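Long-range contacts in interleukin-1beta (Gallus gallus, PDB 2WRY), which probably acts as a secreted inflammatory cytokine of the interleukin-1 family that binds the interleukin-1 receptor, the chain being the beta-trefoil domain of a longer protein: residues Phe15-Leu24 against Leu33-Val44; Lys75-Ser83 against Leu105-Leu113. All coordinates share one frame; numbering follows the deposited sequence.

Contact 1: Phe15-Leu24 against Leu33-Val44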
loop_
_atom_site.group_PDB
_atom_site.type_symbol
_atom_site.label_atom_id
_atom_site.label_comp_id
_atom_site.label_asym_id
_atom_site.label_seq_id
_atom_site.Cartn_x
_atom_site.Cartn_y
_atom_site.Cartn_z
ATOM N N PHE A 15 -0.142 5.112 -9.427
ATOM C CA PHE A 15 -1.489 5.459 -9.852
ATOM C C PHE A 15 -2.267 4.155 -9.887
ATOM O O PHE A 15 -1.693 3.111 -10.164
ATOM C CB PHE A 15 -1.473 6.022 -11.280
ATOM C CG PHE A 15 -0.878 7.387 -11.384
ATOM C CD1 PHE A 15 -1.688 8.516 -11.286
ATOM C CD2 PHE A 15 0.495 7.546 -11.564
ATOM C CE1 PHE A 15 -1.145 9.811 -11.384
ATOM C CE2 PHE A 15 1.049 8.834 -11.640
ATOM C CZ PHE A 15 0.226 9.955 -11.552
ATOM N N ASP A 16 -3.568 4.211 -9.641
ATOM C CA ASP A 16 -4.385 3.027 -9.907
ATOM C C ASP A 16 -4.669 2.916 -11.395
ATOM O O ASP A 16 -4.278 3.801 -12.170
ATOM C CB ASP A 16 -5.624 2.944 -9.003
ATOM C CG ASP A 16 -6.736 3.905 -9.375
ATOM O OD1 ASP A 16 -6.763 4.493 -10.498
ATOM O OD2 ASP A 16 -7.630 4.085 -8.495
ATOM N N ILE A 17 -5.340 1.834 -11.796
ATOM C CA ILE A 17 -5.574 1.545 -13.220
ATOM C C ILE A 17 -6.533 2.519 -13.921
ATOM O O ILE A 17 -6.656 2.506 -15.178
ATOM C CB ILE A 17 -6.083 0.049 -13.388
ATOM C CG1 ILE A 17 -5.520 -0.522 -14.670
ATOM C CG2 ILE A 17 -7.627 -0.094 -13.251
ATOM C CD1 ILE A 17 -4.035 -0.744 -14.567
ATOM N N ASN A 18 -7.202 3.366 -13.145
ATOM C CA ASN A 18 -8.047 4.401 -13.699
ATOM C C ASN A 18 -7.400 5.772 -13.545
ATOM O O ASN A 18 -8.073 6.796 -13.663
ATOM C CB ASN A 18 -9.413 4.388 -13.031
ATOM C CG ASN A 18 -10.446 5.146 -13.839
ATOM O OD1 ASN A 18 -10.655 4.867 -15.046
ATOM N ND2 ASN A 18 -11.114 6.085 -13.195
ATOM N N GLN A 19 -6.094 5.766 -13.266
ATOM C CA GLN A 19 -5.249 6.975 -13.197
ATOM C C GLN A 19 -5.549 7.879 -12.011
ATOM O O GLN A 19 -5.211 9.073 -12.040
ATOM C CB GLN A 19 -5.254 7.773 -14.521
ATOM C CG GLN A 19 -5.056 6.888 -15.789
ATOM C CD GLN A 19 -6.384 6.566 -16.477
ATOM O OE1 GLN A 19 -7.190 7.460 -16.731
ATOM N NE2 GLN A 19 -6.616 5.294 -16.759
ATOM N N LYS A 20 -6.141 7.312 -10.944
ATOM C CA LYS A 20 -6.217 8.045 -9.683
ATOM C C LYS A 20 -4.871 7.948 -8.939
ATOM O O LYS A 20 -4.199 6.912 -8.969
ATOM C CB LYS A 20 -7.359 7.523 -8.802
ATOM C CG LYS A 20 -8.698 7.639 -9.483
ATOM C CD LYS A 20 -9.892 7.611 -8.518
ATOM C CE LYS A 20 -9.954 6.320 -7.675
ATOM N NZ LYS A 20 -10.170 5.099 -8.527
ATOM N N CYS A 21 -4.450 9.044 -8.309
ATOM C CA CYS A 21 -3.278 8.983 -7.435
ATOM C C CYS A 21 -3.734 9.078 -6.000
ATOM O O CYS A 21 -4.913 9.322 -5.730
ATOM C CB CYS A 21 -2.299 10.110 -7.722
ATOM S SG CYS A 21 -2.976 11.729 -7.502
ATOM N N PHE A 22 -2.771 8.899 -5.097
ATOM C CA PHE A 22 -3.031 8.995 -3.648
ATOM C C PHE A 22 -2.702 10.411 -3.147
ATOM O O PHE A 22 -1.696 11.025 -3.555
ATOM C CB PHE A 22 -2.153 8.017 -2.866
ATOM C CG PHE A 22 -2.428 6.552 -3.113
ATOM C CD1 PHE A 22 -3.562 6.112 -3.804
ATOM C CD2 PHE A 22 -1.519 5.613 -2.641
ATOM C CE1 PHE A 22 -3.767 4.725 -4.005
ATOM C CE2 PHE A 22 -1.719 4.240 -2.810
ATOM C CZ PHE A 22 -2.849 3.794 -3.502
ATOM N N VAL A 23 -3.550 10.923 -2.266
ATOM C CA VAL A 23 -3.189 12.100 -1.455
ATOM C C VAL A 23 -3.432 11.788 0.007
ATOM O O VAL A 23 -4.288 10.958 0.318
ATOM C CB VAL A 23 -3.916 13.430 -1.874
ATOM C CG1 VAL A 23 -3.684 13.749 -3.356
ATOM C CG2 VAL A 23 -5.405 13.437 -1.497
ATOM N N LEU A 24 -2.699 12.462 0.901
ATOM C CA LEU A 24 -2.896 12.265 2.337
ATOM C C LEU A 24 -3.957 13.247 2.823
ATOM O O LEU A 24 -3.681 14.434 3.020
ATOM C CB LEU A 24 -1.563 12.397 3.096
ATOM C CG LEU A 24 -1.593 11.978 4.559
ATOM C CD1 LEU A 24 -1.906 10.487 4.680
ATOM C CD2 LEU A 24 -0.271 12.300 5.247
ATOM N N LEU A 33 -7.699 10.163 -5.896
ATOM C CA LEU A 33 -8.426 11.104 -6.749
ATOM C C LEU A 33 -7.725 11.304 -8.076
ATOM O O LEU A 33 -6.579 10.904 -8.239
ATOM C CB LEU A 33 -8.676 12.446 -6.049
ATOM C CG LEU A 33 -7.751 12.976 -4.938
ATOM C CD1 LEU A 33 -6.319 12.923 -5.339
ATOM C CD2 LEU A 33 -8.166 14.397 -4.546
ATOM N N HIS A 34 -8.444 11.891 -9.031
ATOM C CA HIS A 34 -7.811 12.374 -10.246
ATOM C C HIS A 34 -7.324 13.771 -9.873
ATOM O O HIS A 34 -8.115 14.698 -9.726
ATOM C CB HIS A 34 -8.821 12.401 -11.398
ATOM C CG HIS A 34 -9.411 11.068 -11.708
ATOM N ND1 HIS A 34 -8.702 10.069 -12.342
ATOM C CD2 HIS A 34 -10.645 10.565 -11.471
ATOM C CE1 HIS A 34 -9.478 9.008 -12.478
ATOM N NE2 HIS A 34 -10.654 9.277 -11.939
ATOM N N LEU A 35 -6.028 13.897 -9.634
ATOM C CA LEU A 35 -5.493 15.132 -9.101
ATOM C C LEU A 35 -5.236 16.039 -10.276
ATOM O O LEU A 35 -4.516 15.654 -11.202
ATOM C CB LEU A 35 -4.184 14.882 -8.344
ATOM C CG LEU A 35 -3.886 15.613 -7.020
ATOM C CD1 LEU A 35 -2.387 15.797 -6.869
ATOM C CD2 LEU A 35 -4.605 16.963 -6.863
ATOM N N GLN A 36 -5.842 17.228 -10.249
ATOM C CA GLN A 36 -5.622 18.218 -11.312
ATOM C C GLN A 36 -6.106 19.655 -11.068
ATOM O O GLN A 36 -6.259 20.098 -9.919
ATOM C CB GLN A 36 -6.129 17.709 -12.673
ATOM C CG GLN A 36 -4.989 17.525 -13.672
ATOM C CD GLN A 36 -4.020 18.708 -13.639
ATOM O OE1 GLN A 36 -4.448 19.864 -13.594
ATOM N NE2 GLN A 36 -2.710 18.423 -13.648
ATOM N N GLY A 37 -6.309 20.372 -12.178
ATOM C CA GLY A 37 -6.769 21.762 -12.191
ATOM C C GLY A 37 -5.933 22.707 -11.340
ATOM O O GLY A 37 -4.736 22.913 -11.587
ATOM N N PRO A 38 -6.568 23.250 -10.306
ATOM C CA PRO A 38 -6.008 24.367 -9.569
ATOM C C PRO A 38 -6.055 24.148 -8.052
ATOM O O PRO A 38 -6.970 24.646 -7.384
ATOM C CB PRO A 38 -6.772 25.611 -9.945
ATOM N N SER A 39 -5.075 23.411 -7.511
ATOM C CA SER A 39 -5.057 23.108 -6.068
ATOM C C SER A 39 -3.698 22.767 -5.428
ATOM O O SER A 39 -2.724 22.450 -6.112
ATOM C CB SER A 39 -6.080 22.021 -5.730
ATOM O OG SER A 39 -6.469 22.132 -4.369
ATOM N N SER A 40 -3.680 22.823 -4.095
ATOM C CA SER A 40 -2.470 22.677 -3.276
ATOM C C SER A 40 -2.213 21.241 -2.787
ATOM O O SER A 40 -1.232 20.997 -2.077
ATOM C CB SER A 40 -2.530 23.638 -2.077
ATOM O OG SER A 40 -3.614 23.332 -1.197
ATOM N N SER A 41 -3.105 20.316 -3.144
ATOM C CA SER A 41 -2.987 18.891 -2.783
ATOM C C SER A 41 -1.754 18.268 -3.403
ATOM O O SER A 41 -1.501 18.437 -4.595
ATOM C CB SER A 41 -4.229 18.115 -3.222
ATOM O OG SER A 41 -5.360 18.610 -2.554
ATOM N N GLN A 42 -0.981 17.565 -2.579
ATOM C CA GLN A 42 0.310 17.053 -2.992
ATOM C C GLN A 42 0.252 15.536 -3.150
ATOM O O GLN A 42 -0.083 14.807 -2.202
ATOM C CB GLN A 42 1.404 17.476 -2.003
ATOM C CG GLN A 42 1.605 18.988 -2.034
ATOM C CD GLN A 42 2.523 19.531 -0.947
ATOM O OE1 GLN A 42 3.172 18.784 -0.220
ATOM N NE2 GLN A 42 2.596 20.859 -0.858
ATOM N N LYS A 43 0.575 15.084 -4.355
ATOM C CA LYS A 43 0.563 13.657 -4.682
ATOM C C LYS A 43 1.528 12.869 -3.803
ATOM O O LYS A 43 2.673 13.274 -3.587
ATOM C CB LYS A 43 0.928 13.506 -6.172
ATOM C CG LYS A 43 1.110 12.120 -6.658
ATOM C CD LYS A 43 1.171 12.122 -8.176
ATOM C CE LYS A 43 2.533 12.521 -8.673
ATOM N NZ LYS A 43 2.656 12.066 -10.072
ATOM N N VAL A 44 1.048 11.736 -3.304
ATOM C CA VAL A 44 1.842 10.852 -2.493
ATOM C C VAL A 44 2.740 9.961 -3.359
ATOM O O VAL A 44 2.275 9.402 -4.350
ATOM C CB VAL A 44 0.909 10.023 -1.571
ATOM C CG1 VAL A 44 1.607 8.772 -1.056
ATOM C CG2 VAL A 44 0.375 10.914 -0.444
HETATM O O HOH W 1 -4.405 11.528 -10.766
HETATM O O HOH W 2 -0.065 8.650 -5.753
HETATM O O HOH W 3 -0.990 14.611 0.246
#
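Cys21 and Leu33 form an antiparallel hydrogen-bonded pair: Cys21 N gives to Leu33 O at 2.8 Å, and Leu33 N returns a bond to Cys21 O at 2.9 Å. Further along, Val44 N reaches Phe22 O at 2.8 Å, nearly straight at 170° about the hydrogen. Three waters extend this backbone grip, joining Gln19 O to Leu35 N, Phe22 N to Val44 O, and Leu24 N to Gln42 O. Beside the pair, Lys20 lays CG over one face of the His34 ring, 3.6 Å from its centroid and 21° off the normal, a CH-pi contact. The Lys20 chain then bends at chi3 and chi4, bringing NZ back to Asp16 OD2 at 2.7 Å on the syn lone pair. With alanine in place of Lys20, the Asp16 carboxylate is likely to lose its charged mate and one face of His34 its CH-pi partner. Apolar packing follows: Val23 CG1 presses on Leu33 CD1 at 3.4 Å, tighter than usual for carbons, while Cys21 SG meets Leu35 CB at 3.5 Å. Asp16 OD1, gripped by Asn18 N and, from the opposite carboxylate face, Lys20 N, closes an Asx turn within the type I turn that leads into a beta hairpin of the beta-trefoil fold.

Contact 2: Lys75-Ser83 against Leu105-Leu113; sequences KLYMSCVMS and LTRFIFYRL
Arg107 O is approached by two neighbouring groups of strand 76-83. Cys80 N donates a hydrogen bond to Arg107 O at 3.0 Å, 157° about the hydrogen, and Ser79 CA adds a CA-H...O contact to the same oxygen at 3.2 Å. A second backbone link is water-mediated: water 4 donates to both Met78 O and Phe108 O. The Arg107 side chain starts between its own backbone N and carbonyl carbon (chi1 73°) and runs extended from CG to NE, which carries CD alongside Val81 CG1 at 3.8 Å, the two side chains pointing the same way. Its guanidinium lies with one face against Phe108 CE2, and NE forms a salt bridge with Glu92, whose OE1 also bonds Ser79 OG. The Phe108 ring turns its edge to Met78 O, CD1 standing 3.4 Å from that oxygen, and the same CD1 packs on Tyr77 CB at 3.9 Å. The Phe110 ring also presents an edge to Met78 O. Cys80 SG meets Phe110 CE2 at 3.4 Å, a sulfur-aromatic contact that is oblique, 61° off the ring normal, while Met78 CB touches Phe110 CE1 at 4.0 Å. The contact packs the turn leading into strand 110-115 against strand 76-83 inside the beta-trefoil. With one direct hydrogen bond across, 105-113 is held mainly by both phenylalanine rings and the aliphatic part of Arg107, whose charge Glu92 probably balances.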
loop_
_atom_site.group_PDB
_atom_site.type_symbol
_atom_site.label_atom_id
_atom_site.label_comp_id
_atom_site.label_asym_id
_atom_site.label_seq_id
_atom_site.Cartn_x
_atom_site.Cartn_y
_atom_site.Cartn_z
ATOM N N LYS A 75 6.653 10.328 6.994
ATOM C CA LYS A 75 7.135 9.531 8.130
ATOM C C LYS A 75 6.062 8.531 8.618
ATOM O O LYS A 75 5.936 8.224 9.817
ATOM C CB LYS A 75 7.673 10.482 9.238
ATOM C CG LYS A 75 8.996 11.254 8.861
ATOM C CD LYS A 75 8.774 12.404 7.879
ATOM C CE LYS A 75 10.006 13.290 7.765
ATOM N NZ LYS A 75 9.789 14.368 6.757
ATOM N N LEU A 76 5.311 7.998 7.651
ATOM C CA LEU A 76 4.247 7.030 7.918
ATOM C C LEU A 76 4.542 5.759 7.135
ATOM O O LEU A 76 5.127 5.826 6.057
ATOM C CB LEU A 76 2.899 7.572 7.434
ATOM C CG LEU A 76 2.346 8.838 8.125
ATOM C CD1 LEU A 76 1.157 9.430 7.371
ATOM C CD2 LEU A 76 1.939 8.555 9.596
ATOM N N TYR A 77 4.114 4.614 7.681
ATOM C CA TYR A 77 4.022 3.361 6.914
ATOM C C TYR A 77 2.594 2.822 6.925
ATOM O O TYR A 77 1.873 3.008 7.912
ATOM C CB TYR A 77 4.990 2.299 7.447
ATOM C CG TYR A 77 6.403 2.503 6.948
ATOM C CD1 TYR A 77 6.864 1.823 5.815
ATOM C CD2 TYR A 77 7.273 3.400 7.572
ATOM C CE1 TYR A 77 8.144 1.999 5.340
ATOM C CE2 TYR A 77 8.571 3.576 7.104
ATOM C CZ TYR A 77 8.993 2.877 5.970
ATOM O OH TYR A 77 10.243 3.054 5.444
ATOM N N MET A 78 2.181 2.185 5.813
ATOM C CA MET A 78 0.862 1.528 5.756
ATOM C C MET A 78 0.886 0.275 6.608
ATOM O O MET A 78 1.898 -0.426 6.665
ATOM C CB MET A 78 0.529 1.112 4.319
ATOM C CG MET A 78 0.537 2.275 3.372
ATOM S SD MET A 78 -0.297 1.747 1.854
ATOM C CE MET A 78 -1.914 2.376 2.134
ATOM N N SER A 79 -0.242 -0.046 7.218
ATOM C CA SER A 79 -0.349 -1.337 7.939
ATOM C C SER A 79 -1.767 -1.872 7.841
ATOM O O SER A 79 -2.694 -1.114 7.622
ATOM C CB SER A 79 0.050 -1.170 9.417
ATOM O OG SER A 79 -0.899 -0.360 10.070
ATOM N N CYS A 80 -1.933 -3.185 8.012
ATOM C CA CYS A 80 -3.273 -3.768 8.080
ATOM C C CYS A 80 -3.509 -4.279 9.473
ATOM O O CYS A 80 -2.697 -5.039 10.009
ATOM C CB CYS A 80 -3.361 -4.927 7.107
ATOM S SG CYS A 80 -3.179 -4.360 5.454
ATOM N N VAL A 81 -4.635 -3.883 10.048
ATOM C CA VAL A 81 -4.949 -4.270 11.426
ATOM C C VAL A 81 -6.431 -4.511 11.562
ATOM O O VAL A 81 -7.230 -4.018 10.744
ATOM C CB VAL A 81 -4.519 -3.185 12.448
ATOM C CG1 VAL A 81 -3.003 -2.934 12.412
ATOM C CG2 VAL A 81 -5.305 -1.896 12.275
ATOM N N MET A 82 -6.809 -5.259 12.610
ATOM C CA MET A 82 -8.223 -5.415 12.904
ATOM C C MET A 82 -8.731 -4.159 13.605
ATOM O O MET A 82 -8.105 -3.666 14.569
ATOM C CB MET A 82 -8.445 -6.600 13.845
ATOM C CG MET A 82 -9.892 -6.985 13.921
ATOM S SD MET A 82 -10.420 -7.819 12.434
ATOM C CE MET A 82 -9.762 -9.480 12.640
ATOM N N SER A 83 -9.865 -3.671 13.137
ATOM C CA SER A 83 -10.586 -2.585 13.790
ATOM C C SER A 83 -12.030 -3.026 13.954
ATOM O O SER A 83 -12.759 -3.260 12.979
ATOM C CB SER A 83 -10.514 -1.290 12.967
ATOM O OG SER A 83 -11.184 -0.230 13.660
ATOM N N LEU A 105 4.450 -7.148 14.015
ATOM C CA LEU A 105 5.156 -6.312 13.016
ATOM C C LEU A 105 4.811 -6.716 11.591
ATOM O O LEU A 105 4.998 -5.934 10.669
ATOM C CB LEU A 105 6.664 -6.389 13.217
ATOM C CG LEU A 105 7.158 -5.613 14.436
ATOM C CD1 LEU A 105 8.599 -6.029 14.691
ATOM C CD2 LEU A 105 7.018 -4.113 14.181
ATOM N N THR A 106 4.318 -7.937 11.410
ATOM C CA THR A 106 3.907 -8.372 10.064
ATOM C C THR A 106 2.779 -7.498 9.483
ATOM O O THR A 106 2.584 -7.486 8.253
ATOM C CB THR A 106 3.584 -9.877 10.039
ATOM O OG1 THR A 106 4.782 -10.598 10.375
ATOM C CG2 THR A 106 3.121 -10.318 8.658
ATOM N N ARG A 107 2.095 -6.714 10.330
ATOM C CA ARG A 107 1.076 -5.750 9.866
ATOM C C ARG A 107 1.610 -4.795 8.795
ATOM O O ARG A 107 0.831 -4.293 7.960
ATOM C CB ARG A 107 0.483 -4.941 11.046
ATOM C CG ARG A 107 1.415 -3.890 11.654
ATOM C CD ARG A 107 0.759 -3.312 12.879
ATOM N NE ARG A 107 1.461 -2.178 13.479
ATOM C CZ ARG A 107 2.400 -2.298 14.412
ATOM N NH1 ARG A 107 2.822 -3.505 14.784
ATOM N NH2 ARG A 107 2.969 -1.215 14.930
ATOM N N PHE A 108 2.925 -4.548 8.819
ATOM C CA PHE A 108 3.537 -3.617 7.871
ATOM C C PHE A 108 3.927 -4.244 6.551
ATOM O O PHE A 108 4.305 -3.518 5.642
ATOM C CB PHE A 108 4.816 -3.032 8.466
ATOM C CG PHE A 108 4.554 -2.103 9.612
ATOM C CD1 PHE A 108 3.950 -0.861 9.395
ATOM C CD2 PHE A 108 4.921 -2.468 10.907
ATOM C CE1 PHE A 108 3.720 0.028 10.451
ATOM C CE2 PHE A 108 4.675 -1.587 11.987
ATOM C CZ PHE A 108 4.084 -0.352 11.758
ATOM N N ILE A 109 3.857 -5.574 6.448
ATOM C CA ILE A 109 4.353 -6.266 5.259
ATOM C C ILE A 109 3.230 -6.584 4.271
ATOM O O ILE A 109 2.164 -7.073 4.648
ATOM C CB ILE A 109 5.144 -7.571 5.632
ATOM C CG1 ILE A 109 6.398 -7.236 6.443
ATOM C CG2 ILE A 109 5.529 -8.389 4.382
ATOM C CD1 ILE A 109 7.398 -6.352 5.692
ATOM N N PHE A 110 3.497 -6.276 3.007
ATOM C CA PHE A 110 2.632 -6.622 1.868
ATOM C C PHE A 110 3.456 -7.402 0.883
ATOM O O PHE A 110 4.662 -7.198 0.787
ATOM C CB PHE A 110 2.097 -5.358 1.178
ATOM C CG PHE A 110 1.242 -4.500 2.083
ATOM C CD1 PHE A 110 1.827 -3.636 3.019
ATOM C CD2 PHE A 110 -0.154 -4.565 2.018
ATOM C CE1 PHE A 110 1.022 -2.832 3.868
ATOM C CE2 PHE A 110 -0.976 -3.784 2.866
ATOM C CZ PHE A 110 -0.373 -2.919 3.811
ATOM N N TYR A 111 2.821 -8.313 0.142
ATOM C CA TYR A 111 3.493 -8.898 -1.013
ATOM C C TYR A 111 3.182 -8.102 -2.254
ATOM O O TYR A 111 2.016 -7.878 -2.612
ATOM C CB TYR A 111 3.091 -10.355 -1.174
ATOM C CG TYR A 111 3.597 -11.189 -0.017
ATOM C CD1 TYR A 111 4.953 -11.520 0.077
ATOM C CD2 TYR A 111 2.741 -11.634 0.982
ATOM C CE1 TYR A 111 5.442 -12.296 1.116
ATOM C CE2 TYR A 111 3.241 -12.412 2.062
ATOM C CZ TYR A 111 4.594 -12.730 2.100
ATOM O OH TYR A 111 5.139 -13.491 3.136
ATOM N N ARG A 112 4.251 -7.597 -2.855
ATOM C CA ARG A 112 4.153 -6.871 -4.101
ATOM C C ARG A 112 4.032 -7.912 -5.207
ATOM O O ARG A 112 4.943 -8.732 -5.392
ATOM C CB ARG A 112 5.420 -6.058 -4.324
ATOM C CG ARG A 112 5.390 -5.363 -5.661
ATOM C CD ARG A 112 6.535 -4.372 -5.856
ATOM N NE ARG A 112 6.604 -3.965 -7.265
ATOM C CZ ARG A 112 7.316 -2.930 -7.712
ATOM N NH1 ARG A 112 8.016 -2.170 -6.863
ATOM N NH2 ARG A 112 7.322 -2.641 -9.013
ATOM N N LEU A 113 2.907 -7.888 -5.918
ATOM C CA LEU A 113 2.641 -8.905 -6.941
ATOM C C LEU A 113 2.664 -8.221 -8.292
ATOM O O LEU A 113 1.705 -7.553 -8.673
ATOM C CB LEU A 113 1.287 -9.581 -6.671
ATOM C CG LEU A 113 1.107 -10.142 -5.253
ATOM C CD1 LEU A 113 -0.337 -10.540 -5.047
ATOM C CD2 LEU A 113 1.996 -11.334 -5.077
HETATM O O HOH W 4 4.133 -0.895 5.301
#

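Contact 1 lies toward the periphery, about 15 Å from the chain centre, and mixes buried with exposed residues; contact 2 is buried, its centre about 7 Å from that point and on the other side of it. The chemistry follows: the 33-44 loop is tied by three direct backbone bonds and three waters, whereas 105-113 meets 76-83 through one such bond, one water and two phenylalanine rings. Both reach the same large antiparallel sheet, contact 1 through strand 4-16 and contact 2 through strands 76-83 and 110-115. Although their centres are about 22 Å apart, they touch where Leu24 CD2 packs on Leu76 CD1 at 3.8 Å. Along the chain, contact 1 closes before contact 2 opens.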